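Local atomic coordinates of ketosynthase (PDB entry 6KXD), a protein that probably catalyses the condensation of acyl-ACP with malonyl-ACP, with loss of carbon dioxide, as the ketosynthase of the ishigamide ketosynthase/chain length factor pair. Residues R7-F15 and L181-D190; I229-L238 and H336-I347. All blocks are in the same frame, centred on the assembly; numbering follows the deposited sequence.

Contact 1 of 2, residues R7-F15 and L181-D190; sequences RRRVVLTGF and LDSIRSGEVD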
ATOM      1  N   ARG A   7       6.492  22.667  13.904  1.00 78.26           N
ATOM      2  CA  ARG A   7       5.740  21.464  13.412  1.00 75.92           C
ATOM      3  C   ARG A   7       5.638  20.436  14.540  1.00 70.18           C
ATOM      4  O   ARG A   7       6.540  20.322  15.368  1.00 64.36           O
ATOM      5  CB  ARG A   7       6.410  20.867  12.169  1.00 78.54           C
ATOM      6  CG  ARG A   7       7.600  19.964  12.461  1.00 75.52           C
ATOM      7  CD  ARG A   7       8.132  19.325  11.195  1.00 76.78           C
ATOM      8  NE  ARG A   7       9.371  18.619  11.475  1.00 70.24           N
ATOM      9  CZ  ARG A   7      10.274  18.296  10.567  1.00 68.49           C
ATOM     10  NH1 ARG A   7       9.995  18.454   9.284  1.00 59.85           N
ATOM     11  NH2 ARG A   7      11.462  17.854  10.952  1.00 64.68           N
ATOM     12  N   ARG A   8       4.529  19.693  14.568  1.00 67.70           N
ATOM     13  CA  ARG A   8       4.216  18.823  15.697  1.00 63.36           C
ATOM     14  C   ARG A   8       5.220  17.674  15.720  1.00 61.24           C
ATOM     15  O   ARG A   8       5.582  17.132  14.668  1.00 57.39           O
ATOM     16  CB  ARG A   8       2.802  18.247  15.623  1.00 65.01           C
ATOM     17  CG  ARG A   8       1.718  19.274  15.334  1.00 72.58           C
ATOM     18  CD  ARG A   8       0.406  18.865  15.972  1.00 77.12           C
ATOM     19  NE  ARG A   8       0.090  17.464  15.713  1.00 70.32           N
ATOM     20  CZ  ARG A   8      -0.793  16.740  16.401  1.00 71.97           C
ATOM     21  NH1 ARG A   8      -1.033  17.003  17.678  1.00 75.62           N
ATOM     22  NH2 ARG A   8      -1.440  15.760  15.795  1.00 56.32           N
ATOM     23  N   ARG A   9       5.644  17.324  16.935  1.00 57.47           N
ATOM     24  CA  ARG A   9       6.626  16.283  17.169  1.00 56.19           C
ATOM     25  C   ARG A   9       5.873  14.978  17.424  1.00 55.47           C
ATOM     26  O   ARG A   9       4.798  14.984  17.977  1.00 53.84           O
ATOM     27  CB  ARG A   9       7.529  16.639  18.353  1.00 60.38           C
ATOM     28  CG  ARG A   9       8.669  17.594  18.017  1.00 58.78           C
ATOM     29  CD  ARG A   9       9.405  18.073  19.257  1.00 64.42           C
ATOM     30  NE  ARG A   9       9.609  17.038  20.266  1.00 68.58           N
ATOM     31  CZ  ARG A   9      10.790  16.598  20.697  1.00 73.37           C
ATOM     32  NH1 ARG A   9      11.889  16.836  20.006  1.00 84.52           N
ATOM     33  NH2 ARG A   9      10.869  15.901  21.816  1.00 75.29           N
ATOM     34  N   VAL A  10       6.443  13.876  16.938  1.00 54.62           N
ATOM     35  CA  VAL A  10       5.791  12.566  16.934  1.00 52.30           C
ATOM     36  C   VAL A  10       6.749  11.534  17.524  1.00 46.48           C
ATOM     37  O   VAL A  10       7.908  11.450  17.090  1.00 55.20           O
ATOM     38  CB  VAL A  10       5.411  12.171  15.495  1.00 49.33           C
ATOM     39  CG1 VAL A  10       4.768  10.787  15.434  1.00 49.10           C
ATOM     40  CG2 VAL A  10       4.554  13.245  14.845  1.00 52.99           C
ATOM     41  N   VAL A  11       6.229  10.687  18.409  1.00 52.44           N
ATOM     42  CA  VAL A  11       7.019   9.789  19.204  1.00 47.89           C
ATOM     43  C   VAL A  11       6.451   8.374  19.131  1.00 50.37           C
ATOM     44  O   VAL A  11       5.273   8.173  18.888  1.00 49.31           O
ATOM     45  CB  VAL A  11       7.116  10.302  20.656  1.00 54.40           C
ATOM     46  CG1 VAL A  11       8.023  11.531  20.733  1.00 51.96           C
ATOM     47  CG2 VAL A  11       5.746  10.605  21.256  1.00 50.63           C
ATOM     48  N   LEU A  12       7.353   7.410  19.328  1.00 49.41           N
ATOM     49  CA  LEU A  12       7.048   6.015  19.344  1.00 49.70           C
ATOM     50  C   LEU A  12       6.790   5.600  20.779  1.00 54.42           C
ATOM     51  O   LEU A  12       7.749   5.465  21.545  1.00 56.77           O
ATOM     52  CB  LEU A  12       8.218   5.213  18.767  1.00 50.29           C
ATOM     53  CG  LEU A  12       8.490   5.455  17.279  1.00 53.46           C
ATOM     54  CD1 LEU A  12       9.770   4.787  16.806  1.00 50.97           C
ATOM     55  CD2 LEU A  12       7.315   4.970  16.440  1.00 52.04           C
ATOM     56  N   THR A  13       5.524   5.324  21.089  1.00 49.99           N
ATOM     57  CA  THR A  13       5.114   4.932  22.424  1.00 58.36           C
ATOM     58  C   THR A  13       4.853   3.433  22.553  1.00 54.54           C
ATOM     59  O   THR A  13       4.693   2.946  23.670  1.00 55.56           O
ATOM     60  CB  THR A  13       3.880   5.729  22.842  1.00 60.49           C
ATOM     61  OG1 THR A  13       2.890   5.543  21.834  1.00 52.63           O
ATOM     62  CG2 THR A  13       4.193   7.199  22.989  1.00 65.17           C
ATOM     63  N   GLY A  14       4.780   2.686  21.444  1.00 46.06           N
ATOM     64  CA  GLY A  14       4.540   1.250  21.547  1.00 44.47           C
ATOM     65  C   GLY A  14       5.122   0.501  20.366  1.00 51.29           C
ATOM     66  O   GLY A  14       5.144   1.025  19.258  1.00 48.81           O
ATOM     67  N   PHE A  15       5.641  -0.695  20.639  1.00 45.00           N
ATOM     68  CA  PHE A  15       6.154  -1.602  19.642  1.00 47.21           C
ATOM     69  C   PHE A  15       5.499  -2.956  19.816  1.00 50.03           C
ATOM     70  O   PHE A  15       5.438  -3.493  20.927  1.00 53.75           O
ATOM     71  CB  PHE A  15       7.663  -1.836  19.775  1.00 47.35           C
ATOM     72  CG  PHE A  15       8.545  -0.628  19.582  1.00 51.16           C
ATOM     73  CD1 PHE A  15       8.223   0.356  18.665  1.00 51.79           C
ATOM     74  CD2 PHE A  15       9.742  -0.510  20.278  1.00 53.07           C
ATOM     75  CE1 PHE A  15       9.053   1.447  18.473  1.00 55.49           C
ATOM     76  CE2 PHE A  15      10.584   0.568  20.067  1.00 57.64           C
ATOM     77  CZ  PHE A  15      10.237   1.548  19.166  1.00 56.00           C
ATOM     78  N   LEU A 181       3.494   9.555  10.500  1.00 43.23           N
ATOM     79  CA  LEU A 181       4.160  10.761  10.892  1.00 45.73           C
ATOM     80  C   LEU A 181       3.462  11.942  10.222  1.00 48.81           C
ATOM     81  O   LEU A 181       3.098  12.912  10.884  1.00 47.99           O
ATOM     82  CB  LEU A 181       5.626  10.676  10.487  1.00 46.00           C
ATOM     83  CG  LEU A 181       6.383  11.992  10.549  1.00 49.95           C
ATOM     84  CD1 LEU A 181       6.535  12.426  11.992  1.00 47.34           C
ATOM     85  CD2 LEU A 181       7.714  11.837   9.838  1.00 50.51           C
ATOM     86  N   ASP A 182       3.259  11.851   8.908  1.00 42.28           N
ATOM     87  CA  ASP A 182       2.615  12.936   8.185  1.00 44.71           C
ATOM     88  C   ASP A 182       1.202  13.147   8.708  1.00 47.33           C
ATOM     89  O   ASP A 182       0.749  14.305   8.826  1.00 43.84           O
ATOM     90  CB  ASP A 182       2.587  12.640   6.694  1.00 42.10           C
ATOM     91  CG  ASP A 182       3.938  12.793   6.050  1.00 48.47           C
ATOM     92  OD1 ASP A 182       4.801  13.530   6.642  1.00 45.96           O
ATOM     93  OD2 ASP A 182       4.108  12.229   4.947  1.00 43.07           O
ATOM     94  N   SER A 183       0.517  12.047   9.058  1.00 42.75           N
ATOM     95  CA  SER A 183      -0.853  12.152   9.454  1.00 41.75           C
ATOM     96  C   SER A 183      -0.939  12.867  10.805  1.00 44.25           C
ATOM     97  O   SER A 183      -1.815  13.733  11.003  1.00 46.04           O
ATOM     98  CB  SER A 183      -1.538  10.805   9.467  1.00 40.92           C
ATOM     99  OG  SER A 183      -1.629  10.258   8.152  1.00 40.75           O
ATOM    100  N   ILE A 184      -0.035  12.517  11.713  1.00 43.53           N
ATOM    101  CA  ILE A 184       0.011  13.192  13.031  1.00 47.85           C
ATOM    102  C   ILE A 184       0.506  14.634  12.860  1.00 45.47           C
ATOM    103  O   ILE A 184      -0.059  15.559  13.445  1.00 51.57           O
ATOM    104  CB  ILE A 184       0.836  12.389  14.047  1.00 48.65           C
ATOM    105  CG1 ILE A 184       0.130  11.078  14.374  1.00 47.17           C
ATOM    106  CG2 ILE A 184       1.082  13.203  15.312  1.00 52.07           C
ATOM    107  CD1 ILE A 184       0.991  10.060  15.068  1.00 43.60           C
ATOM    108  N   ARG A 185       1.523  14.846  12.026  1.00 48.03           N
ATOM    109  CA  ARG A 185       2.081  16.189  11.854  1.00 48.92           C
ATOM    110  C   ARG A 185       1.002  17.153  11.343  1.00 54.66           C
ATOM    111  O   ARG A 185       1.011  18.322  11.726  1.00 54.88           O
ATOM    112  CB  ARG A 185       3.254  16.235  10.883  1.00 47.23           C
ATOM    113  CG  ARG A 185       4.590  15.885  11.512  1.00 52.60           C
ATOM    114  CD  ARG A 185       5.632  15.925  10.407  1.00 56.94           C
ATOM    115  NE  ARG A 185       6.978  15.752  10.895  1.00 59.34           N
ATOM    116  CZ  ARG A 185       8.025  15.577  10.101  1.00 59.25           C
ATOM    117  NH1 ARG A 185       7.948  15.907   8.818  1.00 52.68           N
ATOM    118  NH2 ARG A 185       9.133  15.070  10.600  1.00 60.38           N
ATOM    119  N   SER A 186       0.068  16.638  10.533  1.00 50.07           N
ATOM    120  CA  SER A 186      -1.024  17.405   9.937  1.00 48.97           C
ATOM    121  C   SER A 186      -2.008  17.921  10.982  1.00 45.84           C
ATOM    122  O   SER A 186      -2.878  18.735  10.643  1.00 50.25           O
ATOM    123  CB  SER A 186      -1.777  16.598   8.934  1.00 50.11           C
ATOM    124  OG  SER A 186      -2.648  15.693   9.580  1.00 44.11           O
ATOM    125  N   GLY A 187      -1.983  17.314  12.165  1.00 48.71           N
ATOM    126  CA  GLY A 187      -2.820  17.653  13.240  1.00 48.17           C
ATOM    127  C   GLY A 187      -4.133  16.906  13.212  1.00 47.35           C
ATOM    128  O   GLY A 187      -4.890  16.971  14.152  1.00 54.48           O
ATOM    129  N   GLU A 188      -4.410  16.175  12.135  1.00 47.96           N
ATOM    130  CA  GLU A 188      -5.727  15.564  11.951  1.00 47.36           C
ATOM    131  C   GLU A 188      -5.952  14.347  12.854  1.00 47.75           C
ATOM    132  O   GLU A 188      -7.095  13.987  13.120  1.00 49.94           O
ATOM    133  CB  GLU A 188      -5.911  15.209  10.481  1.00 44.44           C
ATOM    134  CG  GLU A 188      -6.154  16.432   9.620  1.00 52.45           C
ATOM    135  CD  GLU A 188      -5.962  16.203   8.135  1.00 59.05           C
ATOM    136  OE1 GLU A 188      -6.028  15.040   7.696  1.00 54.21           O
ATOM    137  OE2 GLU A 188      -5.748  17.208   7.416  1.00 62.63           O
ATOM    138  N   VAL A 189      -4.868  13.700  13.298  1.00 45.00           N
ATOM    139  CA  VAL A 189      -4.941  12.607  14.208  1.00 47.32           C
ATOM    140  C   VAL A 189      -3.770  12.747  15.157  1.00 41.08           C
ATOM    141  O   VAL A 189      -2.789  13.364  14.801  1.00 46.82           O
ATOM    142  CB  VAL A 189      -4.892  11.235  13.495  1.00 46.80           C
ATOM    143  CG1 VAL A 189      -6.083  11.058  12.560  1.00 44.19           C
ATOM    144  CG2 VAL A 189      -3.572  11.029  12.770  1.00 42.34           C
ATOM    145  N   ASP A 190      -3.907  12.154  16.342  1.00 45.66           N
ATOM    146  CA  ASP A 190      -2.907  12.216  17.367  1.00 53.00           C
ATOM    147  C   ASP A 190      -2.269  10.843  17.535  1.00 48.62           C
ATOM    148  O   ASP A 190      -1.340  10.672  18.322  1.00 50.49           O
ATOM    149  CB  ASP A 190      -3.510  12.729  18.677  1.00 60.89           C
ATOM    150  CG  ASP A 190      -3.585  14.243  18.723  1.00 74.58           C
ATOM    151  OD1 ASP A 190      -4.017  14.837  17.713  1.00 83.61           O
ATOM    152  OD2 ASP A 190      -3.192  14.826  19.759  1.00 91.66           O
TER
HETATM  153  O   HOH W   1       3.536  19.551  12.211  1.00 60.55           O
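Arg8 grips the carbonyl oxygen of Ile184 side-on with two nitrogens. Arg8 NE lies 3.0 Å and Arg8 NH2 2.7 Å from Ile184 O, which sits near the plane of the guanidinium. The Arg8 chain bends at chi3 (-47°), which turns the edge of the guanidinium to Ile184 O. Ile184 O also accepts from Gly187 N, so three donors hold it. Arg8 NH2 adds a salt bridge to Asp190 OD1 at 3.3 Å, its hydrogen bond weak, with the carboxylate turned 57° from the guanidinium plane. Next to this grip, Val10 CG2 rests 3.5 Å from Ile184 CG2 and 3.6 Å from Leu181 CD1. A water links Arg8 N to Arg185 O. Further out, the guanidinium groups of Arg7 and Arg185 stack, centres 3.6 Å apart. Leu181 CD2 lies against the opposite face of the Arg185 guanidinium, toward its rim.

Asp287 serves both stacked arginines, Arg185 through its carboxylate and Arg7 through its backbone oxygen. Glu244 pairs with Arg8 NH1. Asp182 and Glu188 reach arginines of the neighbouring subunit. Putting a methionine at Arg8 would probably leave Ile184 O with Gly187 N alone among these three donors, and Asp190 and Glu244 without their shared cation. Arg8 thus brings positive charge to the C-terminal end of a helix, where the partial negative charge of the helix end is likely to favour it, while Asp287 probably offsets the like charges of the stacked pair.

Contact 2 of 2, residues I229-L238 and H336-I347; sequences ILTGEGAGIL and HSMGAASALGAI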
ATOM      1  N   ILE A 229      19.089 -14.018  -0.280  1.00 49.99           N
ATOM      2  CA  ILE A 229      18.208 -13.787   0.820  1.00 51.36           C
ATOM      3  C   ILE A 229      17.653 -15.125   1.305  1.00 47.46           C
ATOM      4  O   ILE A 229      17.689 -16.129   0.607  1.00 44.37           O
ATOM      5  CB  ILE A 229      17.047 -12.864   0.395  1.00 48.77           C
ATOM      6  CG1 ILE A 229      16.019 -13.583  -0.479  1.00 48.26           C
ATOM      7  CG2 ILE A 229      17.553 -11.592  -0.279  1.00 52.24           C
ATOM      8  CD1 ILE A 229      14.624 -12.925  -0.443  1.00 51.67           C
ATOM      9  N   LEU A 230      16.984 -15.051   2.457  1.00 47.53           N
ATOM     10  CA  LEU A 230      15.982 -16.026   2.813  1.00 45.27           C
ATOM     11  C   LEU A 230      14.664 -15.261   2.952  1.00 44.27           C
ATOM     12  O   LEU A 230      14.701 -14.168   3.451  1.00 48.70           O
ATOM     13  CB  LEU A 230      16.331 -16.667   4.156  1.00 48.96           C
ATOM     14  CG  LEU A 230      17.528 -17.617   4.168  1.00 50.20           C
ATOM     15  CD1 LEU A 230      17.891 -17.969   5.607  1.00 51.11           C
ATOM     16  CD2 LEU A 230      17.241 -18.869   3.350  1.00 47.28           C
ATOM     17  N   THR A 231      13.574 -15.854   2.472  1.00 46.79           N
ATOM     18  CA  THR A 231      12.222 -15.273   2.626  1.00 45.59           C
ATOM     19  C   THR A 231      11.817 -15.402   4.097  1.00 50.00           C
ATOM     20  O   THR A 231      12.191 -16.366   4.798  1.00 47.18           O
ATOM     21  CB  THR A 231      11.213 -15.942   1.702  1.00 45.52           C
ATOM     22  OG1 THR A 231      11.004 -17.282   2.122  1.00 49.43           O
ATOM     23  CG2 THR A 231      11.627 -15.961   0.252  1.00 46.78           C
ATOM     24  N   GLY A 232      11.134 -14.369   4.576  1.00 46.83           N
ATOM     25  CA  GLY A 232      10.775 -14.191   5.931  1.00 43.00           C
ATOM     26  C   GLY A 232       9.344 -13.715   6.037  1.00 38.07           C
ATOM     27  O   GLY A 232       8.598 -13.744   5.070  1.00 46.63           O
ATOM     28  N   GLU A 233       8.957 -13.409   7.269  1.00 44.81           N
ATOM     29  CA  GLU A 233       7.633 -13.039   7.556  1.00 43.03           C
ATOM     30  C   GLU A 233       7.569 -12.436   8.951  1.00 43.65           C
ATOM     31  O   GLU A 233       8.558 -12.329   9.665  1.00 42.33           O
ATOM     32  CB  GLU A 233       6.717 -14.253   7.455  1.00 44.90           C
ATOM     33  CG  GLU A 233       7.080 -15.387   8.430  1.00 45.93           C
ATOM     34  CD  GLU A 233       6.015 -16.444   8.567  1.00 44.56           C
ATOM     35  OE1 GLU A 233       5.188 -16.599   7.647  1.00 44.29           O
ATOM     36  OE2 GLU A 233       6.006 -17.102   9.622  1.00 51.75           O
ATOM     37  N   GLY A 234       6.364 -12.021   9.317  1.00 43.27           N
ATOM     38  CA  GLY A 234       6.147 -11.452  10.601  1.00 42.72           C
ATOM     39  C   GLY A 234       5.417 -10.135  10.507  1.00 44.16           C
ATOM     40  O   GLY A 234       4.868  -9.810   9.509  1.00 39.74           O
ATOM     41  N   ALA A 235       5.376  -9.419  11.619  1.00 46.53           N
ATOM     42  CA  ALA A 235       4.734  -8.131  11.648  1.00 40.80           C
ATOM     43  C   ALA A 235       5.460  -7.265  12.661  1.00 41.83           C
ATOM     44  O   ALA A 235       5.887  -7.720  13.742  1.00 41.83           O
ATOM     45  CB  ALA A 235       3.281  -8.313  11.993  1.00 39.76           C
ATOM     46  N   GLY A 236       5.615  -5.994  12.303  1.00 39.03           N
ATOM     47  CA  GLY A 236       5.963  -5.005  13.231  1.00 39.01           C
ATOM     48  C   GLY A 236       4.952  -3.904  13.190  1.00 43.12           C
ATOM     49  O   GLY A 236       4.612  -3.431  12.101  1.00 40.23           O
ATOM     50  N   ILE A 237       4.451  -3.549  14.367  1.00 40.19           N
ATOM     51  CA  ILE A 237       3.536  -2.440  14.504  1.00 43.03           C
ATOM     52  C   ILE A 237       4.117  -1.470  15.502  1.00 42.11           C
ATOM     53  O   ILE A 237       4.505  -1.866  16.627  1.00 44.07           O
ATOM     54  CB  ILE A 237       2.120  -2.900  14.875  1.00 40.98           C
ATOM     55  CG1 ILE A 237       1.548  -3.859  13.830  1.00 44.34           C
ATOM     56  CG2 ILE A 237       1.216  -1.705  15.060  1.00 39.40           C
ATOM     57  CD1 ILE A 237       1.214  -3.186  12.493  1.00 45.04           C
ATOM     58  N   LEU A 238       4.123  -0.202  15.095  1.00 41.10           N
ATOM     59  CA  LEU A 238       4.600   0.870  15.899  1.00 45.42           C
ATOM     60  C   LEU A 238       3.421   1.767  16.256  1.00 46.08           C
ATOM     61  O   LEU A 238       2.605   2.100  15.395  1.00 42.28           O
ATOM     62  CB  LEU A 238       5.656   1.663  15.135  1.00 42.01           C
ATOM     63  CG  LEU A 238       6.937   0.901  14.795  1.00 45.69           C
ATOM     64  CD1 LEU A 238       6.762   0.113  13.506  1.00 46.72           C
ATOM     65  CD2 LEU A 238       8.114   1.848  14.668  1.00 47.22           C
ATOM     66  N   HIS A 336      14.466 -11.865   4.862  1.00 43.87           N
ATOM     67  CA  HIS A 336      13.752 -10.779   4.218  1.00 45.39           C
ATOM     68  C   HIS A 336      12.266 -10.957   4.521  1.00 40.08           C
ATOM     69  O   HIS A 336      11.617 -11.776   3.860  1.00 44.69           O
ATOM     70  CB  HIS A 336      14.049 -10.766   2.721  1.00 50.33           C
ATOM     71  CG  HIS A 336      13.529  -9.542   2.049  1.00 50.28           C
ATOM     72  ND1 HIS A 336      12.600  -8.705   2.665  1.00 47.74           N
ATOM     73  CD2 HIS A 336      13.802  -9.002   0.846  1.00 52.10           C
ATOM     74  CE1 HIS A 336      12.312  -7.703   1.846  1.00 52.91           C
ATOM     75  NE2 HIS A 336      13.033  -7.867   0.716  1.00 50.22           N
ATOM     76  N   SER A 337      11.760 -10.205   5.490  1.00 42.47           N
ATOM     77  CA  SER A 337      10.380 -10.381   5.976  1.00 45.74           C
ATOM     78  C   SER A 337       9.398  -9.517   5.168  1.00 47.63           C
ATOM     79  O   SER A 337       8.314  -9.181   5.641  1.00 43.34           O
ATOM     80  CB  SER A 337      10.287 -10.125   7.445  1.00 43.81           C
ATOM     81  OG  SER A 337      10.692  -8.819   7.790  1.00 46.67           O
ATOM     82  N   MET A 338       9.800  -9.170   3.942  1.00 42.95           N
ATOM     83  CA  MET A 338       8.932  -8.587   2.934  1.00 40.86           C
ATOM     84  C   MET A 338       8.287  -7.314   3.518  1.00 39.85           C
ATOM     85  O   MET A 338       8.990  -6.375   3.979  1.00 43.26           O
ATOM     86  CB  MET A 338       7.930  -9.651   2.476  1.00 42.57           C
ATOM     87  CG  MET A 338       8.581 -10.909   1.911  1.00 44.00           C
ATOM     88  SD  MET A 338       9.889 -10.509   0.670  1.00 49.94           S
ATOM     89  CE  MET A 338      10.569 -12.159   0.464  1.00 54.54           C
ATOM     90  N   GLY A 339       6.962  -7.249   3.551  1.00 49.68           N
ATOM     91  CA  GLY A 339       6.300  -6.027   3.968  1.00 48.53           C
ATOM     92  C   GLY A 339       6.606  -5.689   5.407  1.00 45.27           C
ATOM     93  O   GLY A 339       6.590  -4.518   5.797  1.00 49.26           O
ATOM     94  N   ALA A 340       6.993  -6.705   6.183  1.00 41.82           N
ATOM     95  CA  ALA A 340       7.336  -6.445   7.571  1.00 41.89           C
ATOM     96  C   ALA A 340       8.759  -5.895   7.713  1.00 39.85           C
ATOM     97  O   ALA A 340       9.144  -5.430   8.793  1.00 41.32           O
ATOM     98  CB  ALA A 340       7.175  -7.707   8.361  1.00 40.79           C
ATOM     99  N   ALA A 341       9.560  -6.000   6.653  1.00 42.60           N
ATOM    100  CA  ALA A 341      10.986  -5.867   6.818  1.00 43.07           C
ATOM    101  C   ALA A 341      11.332  -4.503   7.383  1.00 42.88           C
ATOM    102  O   ALA A 341      11.985  -4.444   8.404  1.00 41.22           O
ATOM    103  CB  ALA A 341      11.730  -6.165   5.557  1.00 42.58           C
ATOM    104  N   SER A 342      10.853  -3.418   6.760  1.00 38.80           N
ATOM    105  CA  SER A 342      11.254  -2.115   7.194  1.00 39.11           C
ATOM    106  C   SER A 342      10.584  -1.747   8.522  1.00 36.06           C
ATOM    107  O   SER A 342      11.097  -0.914   9.221  1.00 40.53           O
ATOM    108  CB  SER A 342      11.020  -1.046   6.109  1.00 42.16           C
ATOM    109  OG  SER A 342       9.716  -1.108   5.553  1.00 42.61           O
ATOM    110  N   ALA A 343       9.429  -2.358   8.843  1.00 39.81           N
ATOM    111  CA  ALA A 343       8.754  -2.085  10.081  1.00 39.77           C
ATOM    112  C   ALA A 343       9.543  -2.716  11.242  1.00 40.47           C
ATOM    113  O   ALA A 343       9.800  -2.037  12.240  1.00 42.32           O
ATOM    114  CB  ALA A 343       7.350  -2.601  10.052  1.00 38.23           C
ATOM    115  N   LEU A 344       9.929  -3.975  11.044  1.00 39.06           N
ATOM    116  CA  LEU A 344      10.824  -4.708  11.992  1.00 45.58           C
ATOM    117  C   LEU A 344      12.177  -4.003  12.083  1.00 43.67           C
ATOM    118  O   LEU A 344      12.663  -3.796  13.169  1.00 44.88           O
ATOM    119  CB  LEU A 344      10.946  -6.173  11.591  1.00 43.32           C
ATOM    120  CG  LEU A 344       9.681  -6.994  11.840  1.00 42.85           C
ATOM    121  CD1 LEU A 344       9.745  -8.367  11.190  1.00 47.32           C
ATOM    122  CD2 LEU A 344       9.357  -7.072  13.336  1.00 47.13           C
ATOM    123  N   GLY A 345      12.694  -3.479  10.969  1.00 44.87           N
ATOM    124  CA  GLY A 345      13.890  -2.610  11.013  1.00 44.07           C
ATOM    125  C   GLY A 345      13.688  -1.350  11.822  1.00 43.70           C
ATOM    126  O   GLY A 345      14.565  -0.941  12.643  1.00 48.22           O
ATOM    127  N   ALA A 346      12.561  -0.661  11.596  1.00 42.31           N
ATOM    128  CA  ALA A 346      12.246   0.522  12.351  1.00 40.87           C
ATOM    129  C   ALA A 346      12.247   0.229  13.858  1.00 44.34           C
ATOM    130  O   ALA A 346      12.691   1.067  14.649  1.00 44.68           O
ATOM    131  CB  ALA A 346      10.903   1.091  11.923  1.00 40.77           C
ATOM    132  N   ILE A 347      11.633  -0.891  14.253  1.00 43.89           N
ATOM    133  CA  ILE A 347      11.522  -1.216  15.664  1.00 45.80           C
ATOM    134  C   ILE A 347      12.939  -1.480  16.205  1.00 48.87           C
ATOM    135  O   ILE A 347      13.306  -0.959  17.249  1.00 52.18           O
ATOM    136  CB  ILE A 347      10.558  -2.377  15.914  1.00 47.12           C
ATOM    137  CG1 ILE A 347       9.135  -1.959  15.562  1.00 44.54           C
ATOM    138  CG2 ILE A 347      10.629  -2.839  17.376  1.00 46.06           C
ATOM    139  CD1 ILE A 347       8.152  -3.102  15.566  1.00 43.18           C
TER
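In the layered alpha-beta-alpha-beta-alpha fold of the thiolase superfamily, strand 234-242 packs on helix 341-355, which probably belongs to the central helical layer. The strand and helix segments approach to 6.9 Å between axes, at 53°. Glycines in the strand permit this closeness. At Gly236 a beta carbon would press tightly on the helix backbone; in its absence Ile347 CD1 comes within 3.7 Å of Gly236 CA. Small helix residues meet the strand carbonyls: Ala340 CB lies 3.3 Å from Gly234 O, and Ala343 CB 3.5 Å from Gly236 O. Leu344 CD2 reaches Ala235 O. The Leu238 and Ile347 side chains lie alongside each other and run opposite ways, with Leu238 CG 3.7 Å from Ile347 CG1.

Before the strand, the two loops form a single beta bridge. His336 N gives a nearly straight bond of 2.7 Å to Leu230 O. Gly232 N returns a weak one to His336 O. Met338 folds at chi2 (-48°). Its SD sits over one face of the His336 ring, and its CE lies 4.0 Å from Thr231 CG2.

His336 also touches Cys170, in the region where ketosynthases hold their active site. Glu233 turns away to Arg44 and Tyr81. Helix 77-93 covers Ala235 and Ile237 on the other side of the strand, while Leu344 and Ile347 continue onto Val17 of strand 10-19.

In the fold
Contacts 1 and 2 use neighbouring antiparallel strands of one mixed sheet, 10-19 and 234-242, and each sets a strand against a helix. Their centres lie 22 Å apart, yet they touch: Leu12 CD2 is 3.7 Å from Leu238 CD2, and Phe15 meets both Leu238 and Ile347. Contact 1 is partly buried, near the chain's N-terminus and the neighbouring subunit. Its chemistry is largely that of arginines, with charges, a bridging water and a small apolar patch. Contact 2 is fully buried, close to the centre of the chain. It relies on glycine, alanine and aliphatic packing, with backbone bonds at its loop end.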